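Local coordinates for uncharacterized lipoprotein YjhA (Bacillus subtilis, PDB 3CFU) that is of unknown function but is a predicted membrane-anchored lipoprotein of the DUF4352 family, represented here by its beta-rich part without the N-terminal signal region, at residues H2-T7 with N18-V23; E46-I51 with S85-G90; R81-I86 with S109-K114; H119-Y124 with D145-L150. One frame throughout, in Å; residues are numbered along the deposited sequence.

Interaction 1: residues H2-T7 with N18-V23; sequences HKIGET and NKVDRV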
loop_
_atom_site.group_PDB
_atom_site.type_symbol
_atom_site.label_atom_id
_atom_site.label_comp_id
_atom_site.label_asym_id
_atom_site.label_seq_id
_atom_site.Cartn_x
_atom_site.Cartn_y
_atom_site.Cartn_z
ATOM N N HIS A 2 9.231 -10.692 3.049
ATOM C CA HIS A 2 9.138 -9.732 4.141
ATOM C C HIS A 2 7.859 -10.071 4.891
ATOM O O HIS A 2 6.879 -10.526 4.306
ATOM C CB HIS A 2 9.121 -8.281 3.625
ATOM C CG HIS A 2 10.397 -7.865 2.952
ATOM N ND1 HIS A 2 11.587 -7.710 3.631
ATOM C CD2 HIS A 2 10.677 -7.619 1.649
ATOM C CE1 HIS A 2 12.543 -7.387 2.777
ATOM N NE2 HIS A 2 12.017 -7.325 1.568
ATOM N N LYS A 3 7.889 -9.870 6.198
ATOM C CA LYS A 3 6.759 -10.182 7.051
ATOM C C LYS A 3 6.073 -8.924 7.548
ATOM O O LYS A 3 6.618 -7.828 7.439
ATOM C CB LYS A 3 7.251 -11.008 8.249
ATOM N N ILE A 4 4.871 -9.089 8.090
ATOM C CA ILE A 4 4.121 -7.975 8.655
ATOM C C ILE A 4 4.867 -7.523 9.917
ATOM O O ILE A 4 5.273 -8.352 10.726
ATOM C CB ILE A 4 2.708 -8.412 9.075
ATOM C CG1 ILE A 4 1.977 -9.026 7.884
ATOM C CG2 ILE A 4 1.931 -7.227 9.614
ATOM C CD1 ILE A 4 0.513 -9.304 8.154
ATOM N N GLY A 5 5.050 -6.215 10.074
ATOM C CA GLY A 5 5.736 -5.687 11.241
ATOM C C GLY A 5 7.186 -5.297 11.010
ATOM O O GLY A 5 7.731 -4.436 11.710
ATOM N N GLU A 6 7.812 -5.919 10.022
ATOM C CA GLU A 6 9.211 -5.649 9.711
ATOM C C GLU A 6 9.441 -4.422 8.821
ATOM O O GLU A 6 8.717 -4.192 7.842
ATOM C CB GLU A 6 9.817 -6.898 9.053
ATOM C CG GLU A 6 11.205 -6.720 8.424
ATOM C CD GLU A 6 11.551 -7.859 7.452
ATOM O OE1 GLU A 6 12.383 -7.647 6.541
ATOM O OE2 GLU A 6 10.987 -8.968 7.599
ATOM N N THR A 7 10.449 -3.634 9.184
ATOM C CA THR A 7 10.841 -2.443 8.436
ATOM C C THR A 7 12.052 -2.837 7.578
ATOM O O THR A 7 12.949 -3.543 8.051
ATOM C CB THR A 7 11.262 -1.284 9.390
ATOM O OG1 THR A 7 10.144 -0.906 10.205
ATOM C CG2 THR A 7 11.735 -0.056 8.601
ATOM N N ASN A 18 2.372 -2.299 8.893
ATOM C CA ASN A 18 2.103 -2.337 10.331
ATOM C C ASN A 18 1.169 -3.465 10.748
ATOM O O ASN A 18 1.616 -4.463 11.313
ATOM C CB ASN A 18 1.540 -0.990 10.778
ATOM C CG ASN A 18 2.509 0.152 10.534
ATOM O OD1 ASN A 18 2.103 1.296 10.306
ATOM N ND2 ASN A 18 3.800 -0.151 10.591
ATOM N N LYS A 19 -0.124 -3.311 10.482
ATOM C CA LYS A 19 -1.089 -4.345 10.837
ATOM C C LYS A 19 -2.091 -4.595 9.729
ATOM O O LYS A 19 -2.173 -3.836 8.758
ATOM C CB LYS A 19 -1.902 -3.953 12.079
ATOM C CG LYS A 19 -1.284 -2.891 12.956
ATOM C CD LYS A 19 -1.997 -1.559 12.795
ATOM C CE LYS A 19 -3.384 -1.583 13.421
ATOM N NZ LYS A 19 -4.090 -0.299 13.172
ATOM N N VAL A 20 -2.847 -5.678 9.886
ATOM C CA VAL A 20 -3.909 -5.996 8.952
ATOM C C VAL A 20 -5.185 -6.245 9.753
ATOM O O VAL A 20 -5.349 -7.290 10.384
ATOM C CB VAL A 20 -3.643 -7.252 8.095
ATOM C CG1 VAL A 20 -4.836 -7.478 7.162
ATOM C CG2 VAL A 20 -2.381 -7.081 7.278
ATOM N N ASP A 21 -6.079 -5.267 9.762
ATOM C CA ASP A 21 -7.339 -5.450 10.462
ATOM C C ASP A 21 -8.340 -5.914 9.387
ATOM O O ASP A 21 -8.105 -5.724 8.191
ATOM C CB ASP A 21 -7.796 -4.138 11.126
ATOM C CG ASP A 21 -6.736 -3.551 12.069
ATOM O OD1 ASP A 21 -6.131 -4.330 12.839
ATOM O OD2 ASP A 21 -6.515 -2.315 12.045
ATOM N N ARG A 22 -9.427 -6.556 9.807
ATOM C CA ARG A 22 -10.454 -7.025 8.880
ATOM C C ARG A 22 -11.799 -6.543 9.410
ATOM O O ARG A 22 -12.034 -6.570 10.618
ATOM C CB ARG A 22 -10.479 -8.564 8.810
ATOM C CG ARG A 22 -9.187 -9.238 8.354
ATOM C CD ARG A 22 -9.008 -10.575 9.066
ATOM N NE ARG A 22 -8.890 -10.400 10.515
ATOM C CZ ARG A 22 -9.140 -11.351 11.415
ATOM N NH1 ARG A 22 -9.532 -12.557 11.020
ATOM N NH2 ARG A 22 -8.991 -11.099 12.715
ATOM N N VAL A 23 -12.670 -6.082 8.519
ATOM C CA VAL A 23 -14.001 -5.641 8.929
ATOM C C VAL A 23 -15.005 -6.454 8.119
ATOM O O VAL A 23 -14.634 -7.086 7.124
ATOM C CB VAL A 23 -14.255 -4.131 8.646
ATOM C CG1 VAL A 23 -14.538 -3.897 7.160
ATOM C CG2 VAL A 23 -15.432 -3.641 9.482
#
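Gly5 and Asn18 bring the two backbones closest, their CA atoms 5.0 Å apart, where a type II turn from Lys3 to Glu6 meets strand 13-23. Ile4 and Gly5 occupy the turn corners. The positive phi of Gly5 (101°) suits glycine, because a side chain would be pressed against the carbonyl oxygen of Ile4. The turn's own bond, Glu6 N to Lys3 O, is weak at 3.4 Å, and no hydrogen bond links the two segments, although Gly5 pairs through its backbone with Val17, one residue before Asn18.

Ile4 carries the contact with two separate branches. Its CG2, anti to the backbone N, lies 3.3 Å from Asn18 O, while CD1 at the tip of the longer branch reaches Val20 CG2 at 3.8 Å. Ile4 CD1 and Val20 CG2 are the atoms through which these two side chains meet, crossing at about a right angle. Within segment 2-7, His2 ND1 donates to Glu6 OE1 at 3.0 Å; the bond is nearly straight (163°) and lies in the imidazole plane, but it meets the oxygen from well above the carboxylate plane. The His2 ring also stacks on Phe8.

Across the segments the contact is thus methyl against methyl and carbonyl, small in area and at the surface. Its chemistry is nonpolar and non-directional, a matter of shape and proximity.

Interaction 2: residues E46-I51 with S85-G90; sequences EERLII and SIEEKG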
loop_
_atom_site.group_PDB
_atom_site.type_symbol
_atom_site.label_atom_id
_atom_site.label_comp_id
_atom_site.label_asym_id
_atom_site.label_seq_id
_atom_site.Cartn_x
_atom_site.Cartn_y
_atom_site.Cartn_z
ATOM N N GLU A 46 -17.166 -10.257 1.094
ATOM C CA GLU A 46 -16.884 -11.350 2.044
ATOM C C GLU A 46 -16.147 -10.686 3.247
ATOM O O GLU A 46 -16.688 -10.576 4.362
ATOM C CB GLU A 46 -16.103 -12.491 1.522
ATOM N N GLU A 47 -14.915 -10.249 3.012
ATOM C CA GLU A 47 -14.106 -9.621 4.053
ATOM C C GLU A 47 -13.179 -8.562 3.459
ATOM O O GLU A 47 -12.621 -8.740 2.371
ATOM C CB GLU A 47 -13.295 -10.683 4.784
ATOM N N ARG A 48 -13.018 -7.462 4.182
ATOM C CA ARG A 48 -12.182 -6.376 3.723
ATOM C C ARG A 48 -10.908 -6.215 4.538
ATOM O O ARG A 48 -10.955 -6.065 5.760
ATOM C CB ARG A 48 -12.973 -5.049 3.774
ATOM C CG ARG A 48 -12.283 -3.875 3.092
ATOM C CD ARG A 48 -13.264 -2.745 2.812
ATOM N NE ARG A 48 -13.841 -2.199 4.036
ATOM C CZ ARG A 48 -13.182 -1.425 4.892
ATOM N NH1 ARG A 48 -11.918 -1.098 4.660
ATOM N NH2 ARG A 48 -13.786 -0.977 5.985
ATOM N N LEU A 49 -9.771 -6.286 3.857
ATOM C CA LEU A 49 -8.488 -6.087 4.513
ATOM C C LEU A 49 -8.239 -4.576 4.682
ATOM O O LEU A 49 -8.610 -3.766 3.827
ATOM C CB LEU A 49 -7.352 -6.674 3.660
ATOM C CG LEU A 49 -7.238 -8.202 3.677
ATOM C CD1 LEU A 49 -8.613 -8.832 3.567
ATOM C CD2 LEU A 49 -6.337 -8.674 2.547
ATOM N N ILE A 50 -7.637 -4.211 5.810
ATOM C CA ILE A 50 -7.287 -2.823 6.081
ATOM C C ILE A 50 -5.820 -2.840 6.459
ATOM O O ILE A 50 -5.480 -2.940 7.636
ATOM C CB ILE A 50 -8.059 -2.204 7.255
ATOM C CG1 ILE A 50 -9.559 -2.196 6.956
ATOM C CG2 ILE A 50 -7.557 -0.786 7.503
ATOM C CD1 ILE A 50 -10.186 -3.569 6.995
ATOM N N ILE A 51 -4.951 -2.751 5.457
ATOM C CA ILE A 51 -3.517 -2.763 5.691
ATOM C C ILE A 51 -3.003 -1.365 5.983
ATOM O O ILE A 51 -3.248 -0.430 5.218
ATOM C CB ILE A 51 -2.762 -3.331 4.467
ATOM C CG1 ILE A 51 -3.237 -4.760 4.184
ATOM C CG2 ILE A 51 -1.267 -3.328 4.727
ATOM C CD1 ILE A 51 -2.840 -5.294 2.830
ATOM N N SER A 85 -12.884 2.677 2.637
ATOM C CA SER A 85 -14.104 2.806 3.416
ATOM C C SER A 85 -14.121 4.162 4.094
ATOM O O SER A 85 -13.075 4.713 4.441
ATOM C CB SER A 85 -14.222 1.702 4.474
ATOM O OG SER A 85 -15.507 1.735 5.084
ATOM N N ILE A 86 -15.326 4.692 4.270
ATOM C CA ILE A 86 -15.541 5.988 4.892
ATOM C C ILE A 86 -15.068 5.955 6.345
ATOM O O ILE A 86 -14.843 6.999 6.961
ATOM C CB ILE A 86 -17.049 6.355 4.864
ATOM C CG1 ILE A 86 -17.628 6.084 3.468
ATOM C CG2 ILE A 86 -17.253 7.809 5.266
ATOM C CD1 ILE A 86 -18.008 4.625 3.219
ATOM N N GLU A 87 -14.914 4.749 6.883
ATOM C CA GLU A 87 -14.487 4.578 8.264
ATOM C C GLU A 87 -13.069 5.079 8.519
ATOM O O GLU A 87 -12.861 5.946 9.371
ATOM C CB GLU A 87 -14.618 3.107 8.671
ATOM C CG GLU A 87 -16.051 2.586 8.630
ATOM C CD GLU A 87 -16.145 1.111 8.961
ATOM O OE1 GLU A 87 -15.874 0.740 10.122
ATOM O OE2 GLU A 87 -16.484 0.321 8.056
ATOM N N GLU A 88 -12.094 4.549 7.787
ATOM C CA GLU A 88 -10.710 4.975 7.965
ATOM C C GLU A 88 -10.512 6.367 7.353
ATOM O O GLU A 88 -9.547 6.607 6.623
ATOM C CB GLU A 88 -9.750 3.972 7.313
ATOM C CG GLU A 88 -10.187 2.516 7.402
ATOM C CD GLU A 88 -11.298 2.195 6.422
ATOM O OE1 GLU A 88 -11.087 2.386 5.205
ATOM O OE2 GLU A 88 -12.378 1.750 6.863
ATOM N N LYS A 89 -11.440 7.277 7.647
ATOM C CA LYS A 89 -11.379 8.647 7.143
ATOM C C LYS A 89 -10.146 9.338 7.723
ATOM O O LYS A 89 -9.925 9.320 8.937
ATOM C CB LYS A 89 -12.651 9.404 7.529
ATOM N N GLY A 90 -9.345 9.938 6.844
ATOM C CA GLY A 90 -8.129 10.610 7.267
ATOM C C GLY A 90 -6.928 9.674 7.252
ATOM O O GLY A 90 -5.783 10.120 7.353
HETATM O O HOH W 1 -17.012 -0.309 5.426
#
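Arg48 and Glu88 reach toward each other tip to tip, and the ionic contacts centre on the guanidinium. Arg48 NH2 donates to Glu88 OE2 at 3.2 Å, a bent salt bridge (142°) that meets the oxygen from above the carboxylate plane; the two flat groups are turned 35° from one another. Glu87 OE2 lies near the guanidinium edge, forming a longer ion pair at 3.6 Å from Arg48 NH2. The other terminal nitrogen, NH1, is hydrogen-bonded to Ser109 OG, which fixes the guanidinium from the sheet side.

A water links the three side chains of Glu87, Ser85 and Arg48: it donates to Glu87 OE2 at 2.8 Å, sits 2.6 Å from Ser85 OG, and is only weakly bound to Arg48 NH2. This salt-bridge network ties the loop after strand 83-84 to strand 47-57, an inner strand of the four-stranded antiparallel sheet, flanked there by strands 13-23 and 103-112. Within the loop, Glu88 is the centre of an inverse gamma turn and its OE1 accepts from Ser85 N at 3.1 Å through the syn lone pair, so its two carboxylate oxygens are divided between loop and strand.

Carbon contacts complete the site. Ser85 CB sits over one guanidinium face, toward its rim and 3.1 Å from Arg48 NH2, a close approach. Ile50 CG2 packs on the aliphatic stem of Glu88, 4.2 Å from its CG.

Interaction 3: residues R81-I86 with S109-K114; sequences RPVFSI and SYVIPK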
loop_
_atom_site.group_PDB
_atom_site.type_symbol
_atom_site.label_atom_id
_atom_site.label_comp_id
_atom_site.label_asym_id
_atom_site.label_seq_id
_atom_site.Cartn_x
_atom_site.Cartn_y
_atom_site.Cartn_z
ATOM N N ARG A 81 -8.248 -5.252 -6.906
ATOM C CA ARG A 81 -8.608 -3.838 -6.947
ATOM C C ARG A 81 -8.540 -3.164 -5.574
ATOM O O ARG A 81 -8.994 -3.726 -4.585
ATOM C CB ARG A 81 -10.030 -3.669 -7.496
ATOM C CG ARG A 81 -10.257 -4.085 -8.963
ATOM C CD ARG A 81 -10.292 -5.607 -9.160
ATOM N NE ARG A 81 -11.000 -6.263 -8.063
ATOM C CZ ARG A 81 -10.663 -7.445 -7.559
ATOM N NH1 ARG A 81 -11.360 -7.964 -6.557
ATOM N NH2 ARG A 81 -9.630 -8.112 -8.057
ATOM N N PRO A 82 -7.970 -1.949 -5.494
ATOM C CA PRO A 82 -7.887 -1.253 -4.204
ATOM C C PRO A 82 -9.254 -0.683 -3.824
ATOM O O PRO A 82 -10.052 -0.330 -4.690
ATOM C CB PRO A 82 -6.843 -0.172 -4.459
ATOM C CG PRO A 82 -7.041 0.143 -5.899
ATOM C CD PRO A 82 -7.219 -1.219 -6.531
ATOM N N VAL A 83 -9.519 -0.578 -2.533
ATOM C CA VAL A 83 -10.806 -0.084 -2.056
ATOM C C VAL A 83 -10.606 0.901 -0.912
ATOM O O VAL A 83 -9.505 1.021 -0.382
ATOM C CB VAL A 83 -11.665 -1.292 -1.520
ATOM C CG1 VAL A 83 -12.536 -0.858 -0.354
ATOM C CG2 VAL A 83 -12.520 -1.879 -2.638
ATOM N N PHE A 84 -11.657 1.634 -0.556
ATOM C CA PHE A 84 -11.590 2.519 0.602
ATOM C C PHE A 84 -12.934 2.629 1.310
ATOM O O PHE A 84 -13.993 2.634 0.679
ATOM C CB PHE A 84 -11.062 3.922 0.265
ATOM C CG PHE A 84 -11.950 4.730 -0.630
ATOM C CD1 PHE A 84 -12.074 4.402 -1.971
ATOM C CD2 PHE A 84 -12.607 5.861 -0.148
ATOM C CE1 PHE A 84 -12.831 5.186 -2.830
ATOM C CE2 PHE A 84 -13.371 6.654 -0.999
ATOM C CZ PHE A 84 -13.481 6.316 -2.345
ATOM N N SER A 85 -12.884 2.677 2.637
ATOM C CA SER A 85 -14.104 2.806 3.416
ATOM C C SER A 85 -14.121 4.162 4.094
ATOM O O SER A 85 -13.075 4.713 4.441
ATOM C CB SER A 85 -14.222 1.702 4.474
ATOM O OG SER A 85 -15.507 1.735 5.084
ATOM N N ILE A 86 -15.326 4.692 4.270
ATOM C CA ILE A 86 -15.541 5.988 4.892
ATOM C C ILE A 86 -15.068 5.955 6.345
ATOM O O ILE A 86 -14.843 6.999 6.961
ATOM C CB ILE A 86 -17.049 6.355 4.864
ATOM C CG1 ILE A 86 -17.628 6.084 3.468
ATOM C CG2 ILE A 86 -17.253 7.809 5.266
ATOM C CD1 ILE A 86 -18.008 4.625 3.219
ATOM N N SER A 109 -6.871 -0.806 1.246
ATOM C CA SER A 109 -7.989 -1.703 1.514
ATOM C C SER A 109 -8.388 -2.550 0.311
ATOM O O SER A 109 -8.351 -2.089 -0.833
ATOM C CB SER A 109 -9.192 -0.894 2.008
ATOM O OG SER A 109 -10.026 -1.678 2.847
ATOM N N TYR A 110 -8.775 -3.793 0.585
ATOM C CA TYR A 110 -9.166 -4.737 -0.459
ATOM C C TYR A 110 -10.237 -5.700 0.037
ATOM O O TYR A 110 -10.309 -6.006 1.227
ATOM C CB TYR A 110 -7.952 -5.558 -0.888
ATOM C CG TYR A 110 -6.752 -4.740 -1.278
ATOM C CD1 TYR A 110 -6.547 -4.356 -2.602
ATOM C CD2 TYR A 110 -5.818 -4.342 -0.320
ATOM C CE1 TYR A 110 -5.442 -3.596 -2.965
ATOM C CE2 TYR A 110 -4.707 -3.577 -0.673
ATOM C CZ TYR A 110 -4.527 -3.208 -1.997
ATOM O OH TYR A 110 -3.453 -2.430 -2.348
ATOM N N VAL A 111 -11.057 -6.186 -0.886
ATOM C CA VAL A 111 -12.112 -7.129 -0.556
ATOM C C VAL A 111 -11.700 -8.515 -1.032
ATOM O O VAL A 111 -11.367 -8.714 -2.201
ATOM C CB VAL A 111 -13.433 -6.721 -1.210
ATOM C CG1 VAL A 111 -13.958 -5.456 -0.545
ATOM C CG2 VAL A 111 -13.228 -6.483 -2.701
ATOM N N ILE A 112 -11.711 -9.472 -0.109
ATOM C CA ILE A 112 -11.316 -10.834 -0.427
ATOM C C ILE A 112 -12.193 -11.862 0.294
ATOM O O ILE A 112 -12.991 -11.514 1.165
ATOM C CB ILE A 112 -9.830 -11.092 -0.031
ATOM C CG1 ILE A 112 -9.679 -11.103 1.494
ATOM C CG2 ILE A 112 -8.934 -10.029 -0.651
ATOM C CD1 ILE A 112 -8.448 -11.858 1.986
ATOM N N PRO A 113 -12.054 -13.148 -0.073
ATOM C CA PRO A 113 -12.812 -14.258 0.518
ATOM C C PRO A 113 -12.598 -14.358 2.031
ATOM O O PRO A 113 -11.488 -14.148 2.520
ATOM C CB PRO A 113 -12.255 -15.479 -0.203
ATOM C CG PRO A 113 -11.813 -14.943 -1.522
ATOM C CD PRO A 113 -11.199 -13.621 -1.177
ATOM N N LYS A 114 -13.652 -14.699 2.765
ATOM C CA LYS A 114 -13.566 -14.822 4.218
ATOM C C LYS A 114 -12.356 -15.630 4.693
ATOM O O LYS A 114 -12.050 -16.692 4.148
ATOM C CB LYS A 114 -14.848 -15.446 4.763
#
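Ser109 O is approached by two groups of the crossing chain: Val83 N donates to it at 2.6 Å in a bent hydrogen bond (143°), and Pro82 CA makes a CH...O contact at 3.5 Å. The donor is tilted from the carbonyl plane, and the touching parts, 81-84 and 109-111, run 121° apart, so no regular ladder follows. Ser109 CB also comes within 3.1 Å of Val83 O, and Ser109 OG is hydrogen-bonded to Leu49 O and to Arg48 NH1 of strand 47-57.

The Tyr110 ring covers the beginning of segment 81-86. Its chi1 of -53° sets CG beside the backbone N, anti to the carbonyl carbon; from there ring atoms CD1 and CE1 meet the crossing chain obliquely, CD1 3.2 Å from Arg81 O and CE1 3.6 Å from Pro82 CA and 4.0 Å from Pro82 CB. An alanine here would probably leave Arg81 O and the proline ring without this aromatic neighbour and open a gap beside them. Val83 CG2 and Val111 CG1 add a looser apolar contact at 4.4 Å.

Strand 83-84 pairs antiparallel with strand 29-30, Phe84 bonding through its backbone to Met29. Segment 109-114 starts on strand 103-112, an outermost strand of the four-stranded sheet, whose Tyr110 and Ile112 bond to strand 47-57. The contact brings the small two-stranded sheet up against the margin of the larger one.

Interaction 4: residues H119-Y124 with D145-L150; sequences HYTLVY and DYLVKL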
loop_
_atom_site.group_PDB
_atom_site.type_symbol
_atom_site.label_atom_id
_atom_site.label_comp_id
_atom_site.label_asym_id
_atom_site.label_seq_id
_atom_site.Cartn_x
_atom_site.Cartn_y
_atom_site.Cartn_z
ATOM N N HIS A 119 -3.229 -16.006 1.972
ATOM C CA HIS A 119 -2.856 -16.254 0.583
ATOM C C HIS A 119 -2.492 -14.964 -0.147
ATOM O O HIS A 119 -2.294 -14.967 -1.362
ATOM C CB HIS A 119 -4.024 -16.935 -0.136
ATOM C CG HIS A 119 -4.377 -18.276 0.426
ATOM N ND1 HIS A 119 -5.631 -18.832 0.298
ATOM C CD2 HIS A 119 -3.638 -19.172 1.124
ATOM C CE1 HIS A 119 -5.652 -20.010 0.897
ATOM N NE2 HIS A 119 -4.455 -20.239 1.407
ATOM N N TYR A 120 -2.378 -13.868 0.595
ATOM C CA TYR A 120 -2.089 -12.575 -0.014
ATOM C C TYR A 120 -0.754 -11.902 0.297
ATOM O O TYR A 120 -0.264 -11.909 1.429
ATOM C CB TYR A 120 -3.238 -11.619 0.318
ATOM C CG TYR A 120 -4.537 -12.016 -0.340
ATOM C CD1 TYR A 120 -4.952 -11.408 -1.525
ATOM C CD2 TYR A 120 -5.340 -13.023 0.200
ATOM C CE1 TYR A 120 -6.136 -11.790 -2.158
ATOM C CE2 TYR A 120 -6.525 -13.416 -0.427
ATOM C CZ TYR A 120 -6.916 -12.792 -1.602
ATOM O OH TYR A 120 -8.095 -13.155 -2.211
ATOM N N THR A 121 -0.187 -11.299 -0.737
ATOM C CA THR A 121 1.079 -10.610 -0.631
ATOM C C THR A 121 0.906 -9.155 -1.040
ATOM O O THR A 121 0.321 -8.858 -2.079
ATOM C CB THR A 121 2.121 -11.254 -1.558
ATOM O OG1 THR A 121 2.111 -12.673 -1.364
ATOM C CG2 THR A 121 3.518 -10.713 -1.260
ATOM N N LEU A 122 1.392 -8.243 -0.208
ATOM C CA LEU A 122 1.306 -6.838 -0.556
ATOM C C LEU A 122 2.587 -6.578 -1.335
ATOM O O LEU A 122 3.651 -7.115 -0.999
ATOM C CB LEU A 122 1.246 -5.941 0.682
ATOM C CG LEU A 122 1.117 -4.458 0.297
ATOM C CD1 LEU A 122 -0.255 -4.212 -0.309
ATOM C CD2 LEU A 122 1.338 -3.568 1.502
ATOM N N VAL A 123 2.467 -5.785 -2.396
ATOM C CA VAL A 123 3.600 -5.450 -3.242
ATOM C C VAL A 123 3.855 -3.959 -3.127
ATOM O O VAL A 123 2.919 -3.150 -3.124
ATOM C CB VAL A 123 3.320 -5.771 -4.726
ATOM C CG1 VAL A 123 4.493 -5.302 -5.579
ATOM C CG2 VAL A 123 3.062 -7.287 -4.913
ATOM N N TYR A 124 5.126 -3.594 -3.035
ATOM C CA TYR A 124 5.489 -2.200 -2.922
ATOM C C TYR A 124 6.631 -1.907 -3.874
ATOM O O TYR A 124 7.676 -2.551 -3.794
ATOM C CB TYR A 124 5.916 -1.882 -1.480
ATOM C CG TYR A 124 6.529 -0.514 -1.304
ATOM C CD1 TYR A 124 5.820 0.631 -1.645
ATOM C CD2 TYR A 124 7.824 -0.363 -0.809
ATOM C CE1 TYR A 124 6.380 1.898 -1.507
ATOM C CE2 TYR A 124 8.393 0.905 -0.657
ATOM C CZ TYR A 124 7.658 2.031 -1.013
ATOM O OH TYR A 124 8.181 3.294 -0.880
ATOM N N ASP A 145 10.065 -4.559 -7.257
ATOM C CA ASP A 145 8.915 -4.948 -6.429
ATOM C C ASP A 145 9.385 -5.554 -5.096
ATOM O O ASP A 145 10.347 -6.317 -5.065
ATOM C CB ASP A 145 8.050 -6.011 -7.129
ATOM C CG ASP A 145 7.255 -5.476 -8.309
ATOM O OD1 ASP A 145 6.939 -4.272 -8.357
ATOM O OD2 ASP A 145 6.915 -6.294 -9.190
ATOM N N TYR A 146 8.697 -5.226 -4.005
ATOM C CA TYR A 146 9.026 -5.756 -2.679
ATOM C C TYR A 146 7.773 -6.419 -2.164
ATOM O O TYR A 146 6.740 -5.770 -2.025
ATOM C CB TYR A 146 9.449 -4.643 -1.714
ATOM C CG TYR A 146 10.777 -4.021 -2.065
ATOM C CD1 TYR A 146 10.864 -2.985 -2.990
ATOM C CD2 TYR A 146 11.960 -4.507 -1.502
ATOM C CE1 TYR A 146 12.092 -2.447 -3.337
ATOM C CE2 TYR A 146 13.192 -3.982 -1.843
ATOM C CZ TYR A 146 13.255 -2.952 -2.762
ATOM O OH TYR A 146 14.483 -2.429 -3.086
ATOM N N LEU A 147 7.861 -7.711 -1.875
ATOM C CA LEU A 147 6.699 -8.440 -1.410
ATOM C C LEU A 147 6.650 -8.636 0.093
ATOM O O LEU A 147 7.657 -8.943 0.719
ATOM C CB LEU A 147 6.630 -9.815 -2.090
ATOM C CG LEU A 147 6.698 -9.888 -3.618
ATOM C CD1 LEU A 147 5.993 -11.148 -4.105
ATOM C CD2 LEU A 147 6.042 -8.679 -4.221
ATOM N N VAL A 148 5.465 -8.443 0.661
ATOM C CA VAL A 148 5.243 -8.651 2.084
ATOM C C VAL A 148 4.093 -9.639 2.183
ATOM O O VAL A 148 2.960 -9.316 1.822
ATOM C CB VAL A 148 4.832 -7.373 2.829
ATOM C CG1 VAL A 148 5.046 -7.578 4.322
ATOM C CG2 VAL A 148 5.632 -6.180 2.331
ATOM N N LYS A 149 4.391 -10.848 2.650
ATOM C CA LYS A 149 3.372 -11.884 2.790
ATOM C C LYS A 149 2.524 -11.534 4.004
ATOM O O LYS A 149 3.053 -11.148 5.046
ATOM C CB LYS A 149 4.029 -13.244 2.988
ATOM C CG LYS A 149 3.136 -14.427 2.664
ATOM C CD LYS A 149 3.153 -14.754 1.182
ATOM C CE LYS A 149 2.497 -16.104 0.924
ATOM N NZ LYS A 149 2.473 -16.447 -0.526
ATOM N N LEU A 150 1.210 -11.669 3.874
ATOM C CA LEU A 150 0.321 -11.326 4.971
ATOM C C LEU A 150 -0.149 -12.527 5.805
ATOM O O LEU A 150 -1.255 -13.033 5.612
ATOM C CB LEU A 150 -0.893 -10.559 4.428
ATOM C CG LEU A 150 -0.618 -9.416 3.433
ATOM C CD1 LEU A 150 -1.938 -8.935 2.828
ATOM C CD2 LEU A 150 0.098 -8.253 4.119
#
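Leu147 lies against Thr121 and Val123 on one face of an antiparallel ladder in which strands 121-124 and 146-149 run 156° apart. Its CB is 3.3 Å from Thr121 CG2, a tight approach. CG, anti to the carbonyl carbon (chi1 -53°), is still 4.0 Å from Thr121 CG2, and CD1 stays 3.8 Å from that same Thr121 CG2. The other tip, CD2, meets Val123 CG2 at 3.4 Å, the two side chains lying side by side and pointing the same way.

Thr121 OG1 lies against its pair partner Lys149, 3.4 Å from CD, beside the aliphatic part of the lysine. An alanine here would probably leave Leu147 CB and Lys149 CD without their nearest neighbours across the ladder and open a small gap on this face.

The backbone supplies the directional bonds. Leu122 and Val148 form a hydrogen-bonded pair, with Leu122 N to Val148 O at 2.8 Å and a return bond, and Tyr124 and Tyr146 form another. Beyond the ladder, Leu150 N approaches Tyr120 O nearly in line with the C=O bond, at 2.9 Å, while Leu150 CG touches Tyr120 O at 3.2 Å.

On the other face Leu122 packs on Val53 and Leu108 of the four-stranded sheet, consistent with a beta sandwich. Chemically, paired amides hold the register; the face of Leu122 and Val148 is mainly apolar, with the Tyr124 hydroxyl hydrogen-bonded to Thr13 OG1, and the face of Thr121 and Leu147 combines methyls with the stem of a lysine.

Interactions 1, 2 and 3 all reach the four-stranded sheet, on its neighbouring strands 13-23, 47-57 and 103-112. Interactions 1 and 2 are joined by Asp21 O and Ile50 N, 2.9 Å apart; interactions 2 and 3, with centres about 7 Å apart, share Ser85 and Ile86 and are further joined by Leu49 N and Tyr110 O at 2.7 Å. Interaction 4 lies in the three-stranded sheet of strands 70-73, 121-124 and 146-149. It meets interaction 1 through His2 O and Lys149 N, 3.0 Å apart, and interaction 2 through Ile51 CD1 and Leu150 CD1 at 3.8 Å. Tyr120 OH approaches Pro113 CD of interaction 3 at 3.3 Å. No active site or ligand is known here.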